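Local coordinates for protein glutathione S-transferase (PDB 2DSA) that binds glutathione and reductively dechlorinates metabolites of polychlorinated biphenyls, and probably also has general glutathione transferase activity, at residues K80-A85 with D149-A154; Y92-W97 with Y145-Q150. One frame throughout, in Å; residues are numbered along the deposited sequence.

Contact 1: K80-A85 with D149-A154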
loop_
_atom_site.group_PDB
_atom_site.type_symbol
_atom_site.label_atom_id
_atom_site.label_comp_id
_atom_site.label_asym_id
_atom_site.label_seq_id
_atom_site.Cartn_x
_atom_site.Cartn_y
_atom_site.Cartn_z
ATOM N N LYS A 80 5.828 -3.230 23.323
ATOM C CA LYS A 80 7.030 -3.261 22.502
ATOM C C LYS A 80 7.177 -2.063 21.556
ATOM O O LYS A 80 8.266 -1.828 21.024
ATOM C CB LYS A 80 7.180 -4.621 21.822
ATOM C CG LYS A 80 7.775 -5.642 22.803
ATOM C CD LYS A 80 7.790 -7.054 22.291
ATOM C CE LYS A 80 8.287 -8.004 23.381
ATOM N NZ LYS A 80 9.788 -8.023 23.508
ATOM N N GLN A 81 6.092 -1.301 21.374
ATOM C CA GLN A 81 6.089 -0.072 20.560
ATOM C C GLN A 81 6.579 -0.302 19.129
ATOM O O GLN A 81 7.326 0.508 18.572
ATOM C CB GLN A 81 6.917 1.029 21.233
ATOM C CG GLN A 81 6.616 1.201 22.711
ATOM C CD GLN A 81 7.513 2.218 23.356
ATOM O OE1 GLN A 81 8.542 1.873 23.948
ATOM N NE2 GLN A 81 7.140 3.490 23.238
ATOM N N LEU A 82 6.159 -1.418 18.549
ATOM C CA LEU A 82 6.446 -1.711 17.156
ATOM C C LEU A 82 5.633 -0.861 16.170
ATOM O O LEU A 82 5.923 -0.849 14.972
ATOM C CB LEU A 82 6.270 -3.203 16.875
ATOM C CG LEU A 82 7.284 -4.084 17.610
ATOM C CD1 LEU A 82 6.925 -5.551 17.446
ATOM C CD2 LEU A 82 8.731 -3.778 17.176
ATOM N N ALA A 83 4.605 -0.182 16.673
ATOM C CA ALA A 83 3.847 0.814 15.905
ATOM C C ALA A 83 3.377 1.870 16.887
ATOM O O ALA A 83 3.108 1.539 18.037
ATOM C CB ALA A 83 2.654 0.181 15.225
ATOM N N PRO A 84 3.260 3.140 16.445
ATOM C CA PRO A 84 2.560 4.112 17.298
ATOM C C PRO A 84 1.107 3.700 17.518
ATOM O O PRO A 84 0.520 2.964 16.692
ATOM C CB PRO A 84 2.607 5.412 16.476
ATOM C CG PRO A 84 3.746 5.220 15.511
ATOM C CD PRO A 84 3.758 3.754 15.197
ATOM N N ALA A 85 0.537 4.183 18.622
ATOM C CA ALA A 85 -0.844 3.896 19.002
ATOM C C ALA A 85 -1.853 4.356 17.962
ATOM O O ALA A 85 -1.781 5.482 17.430
ATOM C CB ALA A 85 -1.166 4.513 20.363
ATOM N N ASP A 149 13.459 8.052 16.390
ATOM C CA ASP A 149 14.341 7.265 17.264
ATOM C C ASP A 149 13.802 5.872 17.573
ATOM O O ASP A 149 14.538 5.011 18.064
ATOM C CB ASP A 149 14.628 8.022 18.567
ATOM C CG ASP A 149 15.384 9.322 18.325
ATOM O OD1 ASP A 149 16.535 9.256 17.814
ATOM O OD2 ASP A 149 14.817 10.403 18.622
ATOM N N GLN A 150 12.522 5.652 17.286
ATOM C CA GLN A 150 11.894 4.374 17.587
ATOM C C GLN A 150 11.769 3.486 16.353
ATOM O O GLN A 150 11.169 3.882 15.351
ATOM C CB GLN A 150 10.510 4.576 18.230
ATOM C CG GLN A 150 9.863 3.275 18.748
ATOM C CD GLN A 150 10.407 2.841 20.106
ATOM O OE1 GLN A 150 10.471 3.646 21.040
ATOM N NE2 GLN A 150 10.787 1.561 20.227
ATOM N N LEU A 151 12.316 2.278 16.451
ATOM C CA LEU A 151 12.078 1.255 15.437
ATOM C C LEU A 151 10.591 0.881 15.359
ATOM O O LEU A 151 9.935 0.647 16.380
ATOM C CB LEU A 151 12.936 0.008 15.682
ATOM C CG LEU A 151 12.718 -1.114 14.654
ATOM C CD1 LEU A 151 14.028 -1.558 14.019
ATOM C CD2 LEU A 151 11.957 -2.292 15.248
ATOM N N SER A 152 10.078 0.820 14.137
ATOM C CA SER A 152 8.718 0.367 13.904
ATOM C C SER A 152 8.655 -0.754 12.841
ATOM O O SER A 152 9.668 -1.105 12.222
ATOM C CB SER A 152 7.850 1.555 13.507
ATOM O OG SER A 152 8.116 1.936 12.169
ATOM N N VAL A 153 7.465 -1.314 12.636
ATOM C CA VAL A 153 7.257 -2.290 11.562
ATOM C C VAL A 153 7.558 -1.719 10.129
ATOM O O VAL A 153 7.772 -2.481 9.197
ATOM C CB VAL A 153 5.844 -2.967 11.638
ATOM C CG1 VAL A 153 5.731 -3.887 12.854
ATOM C CG2 VAL A 153 4.721 -1.938 11.663
ATOM N N ALA A 154 7.567 -0.396 9.967
ATOM C CA ALA A 154 7.949 0.229 8.679
ATOM C C ALA A 154 9.425 0.012 8.359
ATOM O O ALA A 154 9.787 -0.232 7.226
ATOM C CB ALA A 154 7.629 1.721 8.680
#
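Leu-82 O receives Val-153 N in a 2.8 Å hydrogen bond, N-H...O angle 151°, which lies in the carbonyl plane. This bond ties the interdomain linker to the start of helix 153-163 in the glutathione transferase fold. The carbonyl also packs tightly on the helix start, with Ser-152 CA 3.2 Å from Leu-82 O. Beside the bond, Leu-82 CB rests on Val-153 CG1 at 4.1 Å, and Leu-82 CD2 meets Leu-151 CD2 at 4.0 Å, the two leucines lying side by side and pointing the same way. Toward the solvent, Gln-150 reaches across to Gln-81. From its CB the chain runs to CG, 3.8 Å from Gln-81 O; a bend at chi2 (80°) then turns CD onto Gln-81 CB at 4.1 Å. At the tip, Gln-150 NE2 stays near that same CB, while OE1 comes 3.9 Å from Gln-81 OE1. The chains cross at about a right angle with amide planes 42° apart, and their touch is packing without a hydrogen bond. Ser-152 is the N-cap: its OG accepts from Ala-154 N at 3.3 Å, and its own N is bonded to the side chain of Asp-155, matching the Ser-x-x-Asp start of this helix familiar in glutathione transferases. Around the site, Leu-82 leans on Ala-74 of helix 66-76 and on Glu-20 and Ala-21 of helix 12-21. Val-153 presses on Val-70 and Ala-74 of helix 66-76 and on Ala-17 of helix 12-21, so the helix start is packed against two helices of the thioredoxin-like domain.

Contact 2: Y92-W97 with Y145-Q150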
loop_
_atom_site.group_PDB
_atom_site.type_symbol
_atom_site.label_atom_id
_atom_site.label_comp_id
_atom_site.label_asym_id
_atom_site.label_seq_id
_atom_site.Cartn_x
_atom_site.Cartn_y
_atom_site.Cartn_z
ATOM N N TYR A 92 -0.725 7.213 11.601
ATOM C CA TYR A 92 -0.994 7.541 10.169
ATOM C C TYR A 92 0.295 7.704 9.378
ATOM O O TYR A 92 0.413 7.255 8.239
ATOM C CB TYR A 92 -1.915 8.759 10.008
ATOM C CG TYR A 92 -3.207 8.597 10.777
ATOM C CD1 TYR A 92 -3.399 9.259 11.989
ATOM C CD2 TYR A 92 -4.210 7.741 10.327
ATOM C CE1 TYR A 92 -4.563 9.089 12.722
ATOM C CE2 TYR A 92 -5.384 7.569 11.051
ATOM C CZ TYR A 92 -5.548 8.245 12.251
ATOM O OH TYR A 92 -6.698 8.084 12.979
ATOM N N HIS A 93 1.269 8.327 10.021
ATOM C CA HIS A 93 2.606 8.454 9.486
ATOM C C HIS A 93 3.285 7.075 9.234
ATOM O O HIS A 93 3.973 6.893 8.228
ATOM C CB HIS A 93 3.428 9.356 10.418
ATOM C CG HIS A 93 4.693 9.878 9.810
ATOM N ND1 HIS A 93 5.732 10.379 10.572
ATOM C CD2 HIS A 93 5.094 9.973 8.520
ATOM C CE1 HIS A 93 6.715 10.758 9.776
ATOM N NE2 HIS A 93 6.355 10.520 8.526
ATOM N N LEU A 94 3.077 6.108 10.131
ATOM C CA LEU A 94 3.499 4.725 9.866
ATOM C C LEU A 94 2.809 4.120 8.610
ATOM O O LEU A 94 3.458 3.443 7.796
ATOM C CB LEU A 94 3.233 3.829 11.092
ATOM C CG LEU A 94 3.503 2.329 10.911
ATOM C CD1 LEU A 94 4.952 2.056 11.141
ATOM C CD2 LEU A 94 2.677 1.478 11.873
ATOM N N GLN A 95 1.506 4.354 8.476
ATOM C CA GLN A 95 0.726 3.834 7.350
ATOM C C GLN A 95 1.148 4.460 6.021
ATOM O O GLN A 95 1.100 3.802 4.967
ATOM C CB GLN A 95 -0.774 4.062 7.593
ATOM C CG GLN A 95 -1.253 3.279 8.799
ATOM C CD GLN A 95 -2.595 3.699 9.321
ATOM O OE1 GLN A 95 -3.107 4.791 9.024
ATOM N NE2 GLN A 95 -3.173 2.839 10.139
ATOM N N GLN A 96 1.515 5.741 6.090
ATOM C CA GLN A 96 2.140 6.444 4.976
ATOM C C GLN A 96 3.404 5.715 4.560
ATOM O O GLN A 96 3.530 5.325 3.412
ATOM C CB GLN A 96 2.474 7.890 5.384
ATOM C CG GLN A 96 3.327 8.638 4.353
ATOM C CD GLN A 96 3.856 9.961 4.894
ATOM O OE1 GLN A 96 5.068 10.184 4.933
ATOM N NE2 GLN A 96 2.955 10.811 5.371
ATOM N N TRP A 97 4.330 5.514 5.503
ATOM C CA TRP A 97 5.571 4.813 5.201
ATOM C C TRP A 97 5.361 3.390 4.719
ATOM O O TRP A 97 6.012 2.973 3.745
ATOM C CB TRP A 97 6.586 4.900 6.339
ATOM C CG TRP A 97 7.382 6.165 6.248
ATOM C CD1 TRP A 97 7.341 7.226 7.115
ATOM C CD2 TRP A 97 8.294 6.534 5.198
ATOM N NE1 TRP A 97 8.190 8.217 6.678
ATOM C CE2 TRP A 97 8.781 7.824 5.504
ATOM C CE3 TRP A 97 8.766 5.888 4.042
ATOM C CZ2 TRP A 97 9.717 8.493 4.690
ATOM C CZ3 TRP A 97 9.704 6.547 3.233
ATOM C CH2 TRP A 97 10.163 7.840 3.564
ATOM N N TYR A 145 15.704 5.721 12.311
ATOM C CA TYR A 145 14.551 5.000 11.777
ATOM C C TYR A 145 13.582 5.946 11.078
ATOM O O TYR A 145 13.715 7.166 11.196
ATOM C CB TYR A 145 13.855 4.208 12.895
ATOM C CG TYR A 145 14.816 3.332 13.645
ATOM C CD1 TYR A 145 15.219 3.660 14.937
ATOM C CD2 TYR A 145 15.370 2.203 13.046
ATOM C CE1 TYR A 145 16.124 2.866 15.624
ATOM C CE2 TYR A 145 16.267 1.422 13.718
ATOM C CZ TYR A 145 16.642 1.761 15.002
ATOM O OH TYR A 145 17.540 0.969 15.665
ATOM N N LEU A 146 12.641 5.364 10.330
ATOM C CA LEU A 146 11.689 6.104 9.489
ATOM C C LEU A 146 10.815 7.104 10.268
ATOM O O LEU A 146 10.527 8.212 9.781
ATOM C CB LEU A 146 10.816 5.112 8.712
ATOM C CG LEU A 146 11.033 4.778 7.220
ATOM C CD1 LEU A 146 12.338 5.292 6.617
ATOM C CD2 LEU A 146 10.790 3.287 6.902
ATOM N N LEU A 147 10.416 6.712 11.480
ATOM C CA LEU A 147 9.587 7.557 12.342
ATOM C C LEU A 147 10.392 8.314 13.409
ATOM O O LEU A 147 9.814 9.004 14.251
ATOM C CB LEU A 147 8.445 6.738 12.974
ATOM C CG LEU A 147 7.491 6.037 11.973
ATOM C CD1 LEU A 147 6.343 5.336 12.693
ATOM C CD2 LEU A 147 6.946 6.977 10.915
ATOM N N GLY A 148 11.719 8.189 13.368
ATOM C CA GLY A 148 12.592 8.913 14.303
ATOM C C GLY A 148 13.544 8.014 15.061
ATOM O O GLY A 148 14.329 7.287 14.449
ATOM N N ASP A 149 13.459 8.052 16.390
ATOM C CA ASP A 149 14.341 7.265 17.264
ATOM C C ASP A 149 13.802 5.872 17.573
ATOM O O ASP A 149 14.538 5.011 18.064
ATOM C CB ASP A 149 14.628 8.022 18.567
ATOM C CG ASP A 149 15.384 9.322 18.325
ATOM O OD1 ASP A 149 16.535 9.256 17.814
ATOM O OD2 ASP A 149 14.817 10.403 18.622
ATOM N N GLN A 150 12.522 5.652 17.286
ATOM C CA GLN A 150 11.894 4.374 17.587
ATOM C C GLN A 150 11.769 3.486 16.353
ATOM O O GLN A 150 11.169 3.882 15.351
ATOM C CB GLN A 150 10.510 4.576 18.230
ATOM C CG GLN A 150 9.863 3.275 18.748
ATOM C CD GLN A 150 10.407 2.841 20.106
ATOM O OE1 GLN A 150 10.471 3.646 21.040
ATOM N NE2 GLN A 150 10.787 1.561 20.227
#
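His-93 CG stands anti to its backbone N (chi1 -164°), and Leu-147 CG lies beside its own N (chi1 -58°); these settings bring the imidazole and the isobutyl group past each other in opposite directions. The contact belongs to the all-helical C-terminal domain of the glutathione transferase fold, where a type I beta turn, Tyr-145 to Gly-148, packs on the flank of helix 89-109. The turn is closed by Gly-148 N donating to Tyr-145 O at 3.1 Å. It presents two adjacent leucines to the helix. Leu-147 CD2 sits over one face of the His-93 ring, 3.8 Å from its centroid and 20° off the normal, a CH-pi contact displaced toward ND1. That nitrogen is hydrogen-bonded to Glu-90 in the preceding turn, which holds the ring and may make it more electron-rich. The other branch, Leu-147 CD1, lies 3.8 Å from Leu-94 CB, so the forked end spans two consecutive helix residues. Leu-146 CG makes a second CH-pi contact, over the five-membered ring of Trp-97, one helical turn after His-93, 4.0 Å from the ring centroid. Leu-146 also packs on Val-136 and Gln-139 of helix 119-139 and on Leu-158 of helix 153-163. Both aromatic rings share one methyl: Leu-147 CD2 is 3.6 Å from His-93 ND1 and 3.8 Å from Trp-97 CD1.

How the contacts relate
From the N terminus, the chain builds the thioredoxin-like domain, ending in helix 66-76, and enters linker 80-85, the first half of contact 1. It then forms helix 89-109, which carries 92-97, and helix 119-139 before returning through 145-150 into 149-154. Contact 2 thus closes the shorter loop, 47 residues, and contact 1 the longer one around it, 63 residues; both end on the same return, sharing Asp-149 and Gln-150. Leu-94 joins them: its CD2 packs on Ala-83 CB at 3.6 Å, and its CD1 on Ala-154 CB at 3.7 Å. Together they place the entry to helix 153-163 against both the linker and helix 89-109.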